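Local coordinates for oxidoreductase (Neisseria gonorrhoeae, PDB 5UFA), which catalyses electron transfer between ferredoxin and NADP(H) through a bound FAD, at the NADP nicotinamide-adenine-dinucleotide phosphate site. Numbering follows the deposited sequence.

The NADP nicotinamide-adenine-dinucleotide phosphate site. Residues 82, 84, 128-129, 156-158, 192-193, 204, 206, 234, 236-237, 240. With NAP (NADP nicotinamide-adenine-dinucleotide phosphate), chain B.
The adenine of NAP is sandwiched between Arg204 and Met237. The Arg204 guanidinium lies flat on one face, with Arg204 CZ 3.7 Å from the centroid of the five-membered ring of NAP. Its CD covers the six-membered ring on the same face. Met237 meets the opposite face of that ring through CB, and its chain then bends at chi2 (-93°), keeping CG near C2A. Pro206 CD touches C2A.

This is the NADP pocket of the ferredoxin-NADP reductase family, formed mostly by the NAD-binding domain. Val82 and Ile84 come from the FAD-binding part, at the nicotinamide-ribose end. The 2'-phosphate, which distinguishes NADP from NAD, sits at the edge of the Arg204 guanidinium, in its plane. The arginine grips it side-on: Arg204 NE donates to NAP O2X, and Arg204 NH2 to NAP O3X at 2.8 Å. The chain is extended from CG to NE.

Phosphate oxygen NAP O1X accepts from Thr192 OG1 (2.5 Å). Ser158 OG lies within hydrogen-bonding distance of both NAP O1X (2.6 Å) and the carboxamide oxygen NAP O7N (2.9 Å), so its one proton can serve either. The amide NAP N7N donates to Ser158 OG at 3.1 Å. The nicotinamide carboxamide thus folds back toward the 2'-phosphate. Arg193 adds a salt bridge from NE, with NAP O1X above a guanidinium face, offset toward the rim. Its charge may help to stabilise the phosphate. The adenosine-ribose 3'-hydroxyl, NAP O3B, is hydrogen-bonded to Ser156 OG at 2.7 Å and to Thr192 OG1.

Asn234 CG is anti to the backbone N (chi1 -175°). Asn234 ND2 donates to the adenosine-side phosphate oxygen NAP O1A at 2.9 Å, nearly straight (172° at H) and in the amide plane. Glu236 N, at the start of helix 235-247, donates to Asn234 OD1 and so fixes the amide's rotation. Water 1 links Thr128 OG1 to NAP O1A. Ile84 CD1 packs against C3D of the nicotinamide ribose.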
loop_
_atom_site.group_PDB
_atom_site.type_symbol
_atom_site.label_atom_id
_atom_site.label_comp_id
_atom_site.label_asym_id
_atom_site.label_seq_id
_atom_site.Cartn_x
_atom_site.Cartn_y
_atom_site.Cartn_z
ATOM N N VAL A 82 -5.103 5.606 8.657
ATOM C CA VAL A 82 -6.351 5.239 9.330
ATOM C C VAL A 82 -6.278 5.746 10.767
ATOM O O VAL A 82 -5.345 5.408 11.506
ATOM C CB VAL A 82 -6.572 3.716 9.293
ATOM C CG1 VAL A 82 -7.855 3.319 10.025
ATOM C CG2 VAL A 82 -6.592 3.210 7.844
ATOM N N ILE A 84 -6.909 5.564 14.425
ATOM C CA ILE A 84 -7.223 4.480 15.344
ATOM C C ILE A 84 -7.818 5.051 16.615
ATOM O O ILE A 84 -7.192 5.879 17.292
ATOM C CB ILE A 84 -5.977 3.640 15.680
ATOM C CG1 ILE A 84 -5.281 3.127 14.419
ATOM C CG2 ILE A 84 -6.383 2.471 16.577
ATOM C CD1 ILE A 84 -6.152 2.219 13.534
ATOM N N THR A 128 -5.121 -4.744 2.219
ATOM C CA THR A 128 -6.278 -4.401 3.037
ATOM C C THR A 128 -6.093 -3.003 3.599
ATOM O O THR A 128 -4.975 -2.619 3.964
ATOM C CB THR A 128 -6.473 -5.370 4.210
ATOM O OG1 THR A 128 -5.440 -5.149 5.176
ATOM C CG2 THR A 128 -6.446 -6.799 3.746
ATOM N N GLY A 129 -7.190 -2.241 3.648
ATOM C CA GLY A 129 -7.181 -0.981 4.366
ATOM C C GLY A 129 -6.102 -0.063 3.853
ATOM O O GLY A 129 -6.003 0.199 2.650
ATOM N N SER A 156 -8.905 -4.605 -0.313
ATOM C CA SER A 156 -9.988 -5.094 0.541
ATOM C C SER A 156 -10.237 -4.105 1.673
ATOM O O SER A 156 -9.320 -3.789 2.443
ATOM C CB SER A 156 -9.674 -6.474 1.119
ATOM O OG SER A 156 -10.756 -6.931 1.921
ATOM N N VAL A 157 -11.479 -3.625 1.769
ATOM C CA VAL A 157 -11.948 -2.803 2.878
ATOM C C VAL A 157 -13.330 -3.308 3.279
ATOM O O VAL A 157 -13.969 -4.074 2.556
ATOM C CB VAL A 157 -12.017 -1.305 2.509
ATOM C CG1 VAL A 157 -10.651 -0.773 2.136
ATOM C CG2 VAL A 157 -13.000 -1.119 1.376
ATOM N N SER A 158 -13.814 -2.844 4.430
ATOM C CA SER A 158 -15.106 -3.342 4.893
ATOM C C SER A 158 -16.272 -2.703 4.149
ATOM O O SER A 158 -17.256 -3.387 3.842
ATOM C CB SER A 158 -15.250 -3.124 6.398
ATOM O OG SER A 158 -14.393 -4.020 7.087
ATOM N N THR A 192 -15.885 -6.179 2.221
ATOM C CA THR A 192 -16.149 -7.419 2.944
ATOM C C THR A 192 -17.436 -7.410 3.755
ATOM O O THR A 192 -17.926 -8.493 4.106
ATOM C CB THR A 192 -14.986 -7.734 3.877
ATOM O OG1 THR A 192 -14.684 -6.571 4.662
ATOM C CG2 THR A 192 -13.764 -8.089 3.036
ATOM N N ARG A 193 -17.980 -6.227 4.083
ATOM C CA ARG A 193 -19.179 -6.113 4.907
ATOM C C ARG A 193 -20.333 -5.383 4.246
ATOM O O ARG A 193 -21.337 -5.124 4.919
ATOM C CB ARG A 193 -18.839 -5.426 6.225
ATOM C CG ARG A 193 -17.806 -6.184 6.953
ATOM C CD ARG A 193 -17.541 -5.671 8.328
ATOM N NE ARG A 193 -16.819 -6.701 9.037
ATOM C CZ ARG A 193 -16.133 -6.510 10.145
ATOM N NH1 ARG A 193 -15.951 -5.287 10.608
ATOM N NH2 ARG A 193 -15.535 -7.534 10.719
ATOM N N ARG A 204 -13.350 -12.343 1.958
ATOM C CA ARG A 204 -11.988 -11.871 2.115
ATOM C C ARG A 204 -11.094 -12.421 1.011
ATOM O O ARG A 204 -11.446 -13.360 0.293
ATOM C CB ARG A 204 -11.441 -12.270 3.478
ATOM C CG ARG A 204 -12.009 -11.453 4.594
ATOM C CD ARG A 204 -11.753 -12.130 5.922
ATOM N NE ARG A 204 -12.067 -11.228 7.020
ATOM C CZ ARG A 204 -11.732 -11.445 8.285
ATOM N NH1 ARG A 204 -11.080 -12.549 8.613
ATOM N NH2 ARG A 204 -12.035 -10.549 9.212
ATOM N N PRO A 206 -8.190 -14.213 0.929
ATOM C CA PRO A 206 -7.795 -15.630 0.850
ATOM C C PRO A 206 -8.851 -16.516 0.225
ATOM O O PRO A 206 -8.520 -17.359 -0.615
ATOM C CB PRO A 206 -7.535 -16.001 2.310
ATOM C CG PRO A 206 -7.099 -14.730 2.927
ATOM C CD PRO A 206 -7.925 -13.660 2.270
ATOM N N ASN A 234 -3.276 -5.976 6.831
ATOM C CA ASN A 234 -3.485 -6.533 8.152
ATOM C C ASN A 234 -2.616 -7.778 8.350
ATOM O O ASN A 234 -2.675 -8.708 7.536
ATOM C CB ASN A 234 -4.956 -6.886 8.320
ATOM C CG ASN A 234 -5.286 -7.364 9.722
ATOM O OD1 ASN A 234 -4.639 -8.260 10.277
ATOM N ND2 ASN A 234 -6.329 -6.783 10.291
ATOM N N GLU A 236 -2.942 -10.430 10.093
ATOM C CA GLU A 236 -3.649 -11.701 9.974
ATOM C C GLU A 236 -3.981 -11.989 8.515
ATOM O O GLU A 236 -3.901 -13.144 8.072
ATOM C CB GLU A 236 -4.899 -11.738 10.860
ATOM C CG GLU A 236 -4.610 -11.726 12.360
ATOM C CD GLU A 236 -3.562 -12.763 12.811
ATOM O OE1 GLU A 236 -3.882 -13.974 12.910
ATOM O OE2 GLU A 236 -2.408 -12.365 13.085
ATOM N N MET A 237 -4.321 -10.951 7.746
ATOM C CA MET A 237 -4.567 -11.159 6.323
ATOM C C MET A 237 -3.287 -11.591 5.617
ATOM O O MET A 237 -3.321 -12.444 4.720
ATOM C CB MET A 237 -5.155 -9.894 5.676
ATOM C CG MET A 237 -5.254 -9.962 4.148
ATOM S SD MET A 237 -3.828 -9.274 3.260
ATOM C CE MET A 237 -4.358 -9.471 1.555
ATOM N N ASP A 240 -2.716 -15.277 6.439
ATOM C CA ASP A 240 -3.718 -16.076 5.743
ATOM C C ASP A 240 -3.499 -16.072 4.236
ATOM O O ASP A 240 -3.712 -17.095 3.572
ATOM C CB ASP A 240 -5.125 -15.581 6.067
ATOM C CG ASP A 240 -5.541 -15.925 7.473
ATOM O OD1 ASP A 240 -4.769 -16.625 8.154
ATOM O OD2 ASP A 240 -6.648 -15.528 7.894
HETATM P PA NAP B . -8.861 -3.997 8.914
HETATM O O1A NAP B . -7.585 -4.705 8.720
HETATM O O2A NAP B . -9.554 -4.444 10.223
HETATM O O5B NAP B . -9.872 -4.263 7.666
HETATM C C5B NAP B . -9.487 -3.971 6.311
HETATM C C4B NAP B . -9.812 -5.190 5.489
HETATM O O4B NAP B . -9.000 -6.318 5.904
HETATM C C3B NAP B . -11.261 -5.675 5.571
HETATM O O3B NAP B . -11.669 -6.058 4.263
HETATM C C2B NAP B . -11.142 -6.923 6.446
HETATM O O2B NAP B . -12.196 -7.899 6.316
HETATM C C1B NAP B . -9.822 -7.467 5.933
HETATM N N9A NAP B . -9.240 -8.485 6.798
HETATM C C8A NAP B . -9.111 -8.439 8.160
HETATM N N7A NAP B . -8.574 -9.513 8.686
HETATM C C5A NAP B . -8.342 -10.332 7.591
HETATM C C6A NAP B . -7.840 -11.642 7.478
HETATM N N6A NAP B . -7.456 -12.384 8.517
HETATM N N1A NAP B . -7.787 -12.189 6.243
HETATM C C2A NAP B . -8.215 -11.469 5.201
HETATM N N3A NAP B . -8.708 -10.226 5.187
HETATM C C4A NAP B . -8.746 -9.710 6.420
HETATM O O3 NAP B . -8.550 -2.440 8.971
HETATM P PN NAP B . -9.517 -1.177 9.094
HETATM O O1N NAP B . -8.931 -0.016 8.388
HETATM O O2N NAP B . -10.883 -1.612 8.727
HETATM O O5D NAP B . -9.380 -0.900 10.655
HETATM C C5D NAP B . -9.805 0.345 11.250
HETATM C C4D NAP B . -9.912 0.178 12.748
HETATM O O4D NAP B . -11.043 -0.666 13.077
HETATM C C3D NAP B . -8.707 -0.471 13.431
HETATM O O3D NAP B . -8.586 0.024 14.755
HETATM C C2D NAP B . -9.117 -1.939 13.492
HETATM O O2D NAP B . -8.388 -2.683 14.463
HETATM C C1D NAP B . -10.603 -1.784 13.808
HETATM N N1N NAP B . -11.431 -2.993 13.380
HETATM C C2N NAP B . -11.931 -2.918 12.135
HETATM C C3N NAP B . -12.660 -3.971 11.618
HETATM C C7N NAP B . -13.130 -3.936 10.198
HETATM O O7N NAP B . -13.819 -4.850 9.772
HETATM N N7N NAP B . -12.789 -2.891 9.456
HETATM C C4N NAP B . -12.878 -5.086 12.418
HETATM C C5N NAP B . -12.352 -5.133 13.697
HETATM C C6N NAP B . -11.625 -4.069 14.167
HETATM P P2B NAP B . -13.452 -7.868 7.350
HETATM O O1X NAP B . -14.199 -6.590 7.123
HETATM O O2X NAP B . -14.224 -9.155 7.034
HETATM O O3X NAP B . -12.910 -7.936 8.784
HETATM O O HOH W 1 -5.833 -3.302 7.185
HETATM O O HOH W 2 -9.418 -9.652 2.410
HETATM O O HOH W 3 -11.773 -1.417 5.938
#